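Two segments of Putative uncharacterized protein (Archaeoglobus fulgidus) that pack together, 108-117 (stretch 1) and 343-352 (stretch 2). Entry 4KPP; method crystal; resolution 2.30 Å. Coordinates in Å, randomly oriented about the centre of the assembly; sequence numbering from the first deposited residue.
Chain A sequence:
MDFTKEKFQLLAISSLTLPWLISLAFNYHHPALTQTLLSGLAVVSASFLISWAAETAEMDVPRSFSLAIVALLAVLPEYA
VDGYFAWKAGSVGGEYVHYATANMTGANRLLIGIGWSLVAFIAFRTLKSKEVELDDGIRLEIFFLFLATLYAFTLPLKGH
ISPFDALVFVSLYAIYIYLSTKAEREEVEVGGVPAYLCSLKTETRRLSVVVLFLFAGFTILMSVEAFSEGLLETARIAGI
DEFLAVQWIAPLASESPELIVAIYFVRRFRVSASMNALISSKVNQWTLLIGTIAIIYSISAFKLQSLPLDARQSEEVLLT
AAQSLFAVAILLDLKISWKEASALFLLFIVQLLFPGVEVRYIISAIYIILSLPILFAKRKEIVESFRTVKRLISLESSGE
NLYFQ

Stretch 1 108-117: NRLLIGIGWS
Stretch 2, residues 343-352: ALFLLFIVQL

Two helices, far apart in sequence, cross obliquely with their N-to-C directions more opposed than aligned, in a largely apolar contact centred on a glycine and anchored at one end by a single hydrogen bond.

Both stretches are helical throughout and belong to helices that extend beyond them at each end. Their axes approach to 7.8 Å at a signed crossing angle of -135°, and the contact buries 489 Å² summed over both sides. The register is set by G113 and F345, whose CA atoms lie 4.9 Å apart. Stretch 2 averages phi/psi near -66/-42, with psi ranging from -27° at L347 to -59° at F348. Stretch 1 is similar but widens into a pi-type turn over 111-116: G115 N donates to L110 O (3.1 Å) and W116 N to L111 O (2.9 Å), each spanning five residues, and I114 departs to -102/-59.

The close approach depends on G113. Its CA lies 3.7 Å from L344 O and 3.8 Å from F348 CB, and an ideal CB on this residue would fall 2.4 Å from F348 CG, a clash. The backbones also meet through a CA-H...O contact, F345 CA to G113 O at 3.6 Å with 153° at the hydrogen.

F348 (chi1 172°, t; chi2 81°) is the knob, its side chain seated among R109, L110, G113 and I114. It has the largest covered area of any residue here, 94 Å². Its CE1 lies 3.5 Å from R109 O, its CZ 4.2 Å from L110 CD1, and its CE2 3.7 Å from I114 CG1. I114 (m, m) starts sideways, but its end comes nearer stretch 2, placing CD1 3.9 Å from F345 CE1. F345 has chi1 t and chi2 79°; S117 OG (chi1 p) sits at the edge of its ring, 3.8 Å from F345 CD1. That hydroxyl is also within hydrogen-bonding range of two carbonyls of its own helix, with OG 2.8 Å from G113 O and 2.9 Å from I114 O.

L344 (m, t) points toward stretch 1 and packs both methyls on I112 (m, t), CD2 3.8 Å and CD1 3.9 Å from I112 CG2; L344 CD1 also lies 4.3 Å from W116 CE3 (chi1 m, chi2 18°). These are van der Waals contacts without directional bonding.

Polar chemistry enters at R109 (m, chi2 -144°, m, chi4 -86°), whose bent side chain carries its guanidinium to the amide of Q351 (t, chi2 -95°, chi3 -45°). R109 NH2 donates to Q351 OE1 at 3.2 Å; the 136° N-H...acceptor angle indicates a bent hydrogen bond, between a charged donor and a neutral acceptor.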

# COMPACT_ATOMS: atom_id res chain seq x y z
N ASN A 108 -3.68 -1.64 5.08
CA ASN A 108 -3.65 -0.26 5.56
C ASN A 108 -3.03 -0.12 6.95
O ASN A 108 -2.17 0.73 7.16
CB ASN A 108 -5.05 0.35 5.57
CG ASN A 108 -5.46 0.89 4.22
OD1 ASN A 108 -5.26 2.07 3.92
ND2 ASN A 108 -6.02 0.03 3.39
N ARG A 109 -3.49 -0.94 7.89
CA ARG A 109 -3.03 -0.83 9.27
C ARG A 109 -1.58 -1.28 9.45
O ARG A 109 -0.84 -0.71 10.25
CB ARG A 109 -3.97 -1.59 10.22
CG ARG A 109 -5.40 -1.05 10.21
CD ARG A 109 -6.04 -1.11 11.59
NE ARG A 109 -6.14 -2.47 12.10
CZ ARG A 109 -7.14 -3.30 11.83
NH1 ARG A 109 -8.14 -2.91 11.06
NH2 ARG A 109 -7.14 -4.53 12.34
N LEU A 110 -1.18 -2.28 8.68
CA LEU A 110 0.19 -2.77 8.71
C LEU A 110 1.13 -1.70 8.17
O LEU A 110 2.25 -1.53 8.66
CB LEU A 110 0.33 -4.03 7.86
CG LEU A 110 1.70 -4.72 7.86
CD1 LEU A 110 1.78 -5.75 8.98
CD2 LEU A 110 1.99 -5.35 6.50
N LEU A 111 0.67 -0.97 7.16
CA LEU A 111 1.47 0.06 6.52
C LEU A 111 1.83 1.16 7.50
O LEU A 111 2.97 1.62 7.55
CB LEU A 111 0.69 0.66 5.35
CG LEU A 111 1.42 1.12 4.09
CD1 LEU A 111 0.65 2.29 3.49
CD2 LEU A 111 2.88 1.48 4.33
N ILE A 112 0.85 1.59 8.29
CA ILE A 112 1.08 2.64 9.27
C ILE A 112 1.69 2.08 10.55
O ILE A 112 2.70 2.58 11.02
CB ILE A 112 -0.22 3.40 9.59
CG1 ILE A 112 -0.73 4.11 8.33
CG2 ILE A 112 0.01 4.41 10.72
CD1 ILE A 112 -2.03 4.84 8.53
N GLY A 113 1.06 1.04 11.09
CA GLY A 113 1.50 0.45 12.34
C GLY A 113 2.90 -0.10 12.31
O GLY A 113 3.66 0.05 13.26
N ILE A 114 3.25 -0.75 11.20
CA ILE A 114 4.58 -1.33 11.04
C ILE A 114 5.47 -0.47 10.15
O ILE A 114 6.52 -0.01 10.58
CB ILE A 114 4.51 -2.77 10.48
CG1 ILE A 114 3.80 -3.69 11.47
CG2 ILE A 114 5.90 -3.30 10.14
CD1 ILE A 114 4.50 -3.81 12.81
N GLY A 115 5.04 -0.26 8.91
CA GLY A 115 5.82 0.48 7.93
C GLY A 115 6.29 1.86 8.35
O GLY A 115 7.49 2.12 8.40
N TRP A 116 5.35 2.76 8.64
CA TRP A 116 5.69 4.12 9.05
C TRP A 116 6.56 4.15 10.30
O TRP A 116 7.50 4.94 10.39
CB TRP A 116 4.43 4.96 9.31
CG TRP A 116 3.63 5.29 8.10
CD1 TRP A 116 3.68 4.68 6.88
CD2 TRP A 116 2.64 6.32 7.99
NE1 TRP A 116 2.78 5.26 6.02
CE2 TRP A 116 2.13 6.27 6.67
CE3 TRP A 116 2.13 7.28 8.87
CZ2 TRP A 116 1.14 7.15 6.23
CZ3 TRP A 116 1.15 8.14 8.42
CH2 TRP A 116 0.67 8.07 7.12
N SER A 117 6.25 3.29 11.26
CA SER A 117 6.98 3.27 12.52
C SER A 117 8.39 2.71 12.34
O SER A 117 9.36 3.29 12.82
CB SER A 117 6.22 2.46 13.57
OG SER A 117 6.22 1.08 13.25
N ALA A 343 3.95 5.29 19.40
CA ALA A 343 2.51 5.20 19.60
C ALA A 343 1.85 4.43 18.47
O ALA A 343 1.00 3.56 18.71
CB ALA A 343 1.90 6.59 19.73
N LEU A 344 2.24 4.73 17.24
CA LEU A 344 1.73 4.01 16.07
C LEU A 344 2.05 2.52 16.16
O LEU A 344 1.22 1.68 15.82
CB LEU A 344 2.31 4.59 14.78
CG LEU A 344 1.80 5.97 14.34
CD1 LEU A 344 2.46 6.40 13.04
CD2 LEU A 344 0.29 5.96 14.20
N PHE A 345 3.26 2.20 16.62
CA PHE A 345 3.68 0.80 16.74
C PHE A 345 2.91 0.06 17.84
O PHE A 345 2.29 -0.97 17.58
CB PHE A 345 5.18 0.71 17.00
CG PHE A 345 5.68 -0.70 17.13
CD1 PHE A 345 5.91 -1.47 16.00
CD2 PHE A 345 5.93 -1.25 18.38
CE1 PHE A 345 6.38 -2.77 16.12
CE2 PHE A 345 6.40 -2.54 18.50
CZ PHE A 345 6.62 -3.30 17.37
N LEU A 346 2.95 0.60 19.05
CA LEU A 346 2.31 -0.04 20.20
C LEU A 346 0.81 -0.23 20.03
O LEU A 346 0.29 -1.33 20.23
CB LEU A 346 2.60 0.75 21.49
CG LEU A 346 4.07 0.82 21.92
CD1 LEU A 346 4.22 1.61 23.21
CD2 LEU A 346 4.65 -0.58 22.06
N LEU A 347 0.11 0.84 19.65
CA LEU A 347 -1.34 0.77 19.48
C LEU A 347 -1.76 -0.25 18.43
O LEU A 347 -2.85 -0.81 18.49
CB LEU A 347 -1.90 2.16 19.14
CG LEU A 347 -1.92 3.16 20.30
CD1 LEU A 347 -2.36 4.53 19.82
CD2 LEU A 347 -2.82 2.66 21.41
N PHE A 348 -0.87 -0.50 17.47
CA PHE A 348 -1.11 -1.51 16.44
C PHE A 348 -0.95 -2.92 16.99
O PHE A 348 -1.88 -3.72 16.94
CB PHE A 348 -0.17 -1.30 15.25
CG PHE A 348 -0.23 -2.41 14.23
CD1 PHE A 348 -1.25 -2.45 13.29
CD2 PHE A 348 0.73 -3.42 14.22
CE1 PHE A 348 -1.31 -3.47 12.36
CE2 PHE A 348 0.67 -4.44 13.29
CZ PHE A 348 -0.35 -4.46 12.36
N ILE A 349 0.24 -3.22 17.51
CA ILE A 349 0.55 -4.57 17.97
C ILE A 349 -0.27 -5.02 19.17
O ILE A 349 -0.52 -6.21 19.35
CB ILE A 349 2.06 -4.76 18.27
CG1 ILE A 349 2.57 -3.67 19.24
CG2 ILE A 349 2.87 -4.75 16.98
CD1 ILE A 349 2.61 -4.11 20.69
N VAL A 350 -0.70 -4.07 19.99
CA VAL A 350 -1.56 -4.38 21.13
C VAL A 350 -2.87 -5.00 20.66
O VAL A 350 -3.34 -5.99 21.23
CB VAL A 350 -1.83 -3.13 22.01
CG1 VAL A 350 -3.07 -3.33 22.86
CG2 VAL A 350 -0.63 -2.83 22.89
N GLN A 351 -3.44 -4.42 19.61
CA GLN A 351 -4.69 -4.92 19.04
C GLN A 351 -4.49 -6.29 18.43
O GLN A 351 -5.39 -7.14 18.45
CB GLN A 351 -5.22 -3.95 17.98
CG GLN A 351 -6.63 -4.26 17.48
CD GLN A 351 -6.64 -5.09 16.21
OE1 GLN A 351 -5.89 -4.82 15.27
NE2 GLN A 351 -7.50 -6.10 16.17
N LEU A 352 -3.29 -6.51 17.90
CA LEU A 352 -2.95 -7.77 17.25
C LEU A 352 -2.64 -8.86 18.28
O LEU A 352 -2.95 -10.03 18.06
CB LEU A 352 -1.77 -7.56 16.31
CG LEU A 352 -1.29 -8.76 15.50
CD1 LEU A 352 -2.46 -9.45 14.83
CD2 LEU A 352 -0.26 -8.32 14.47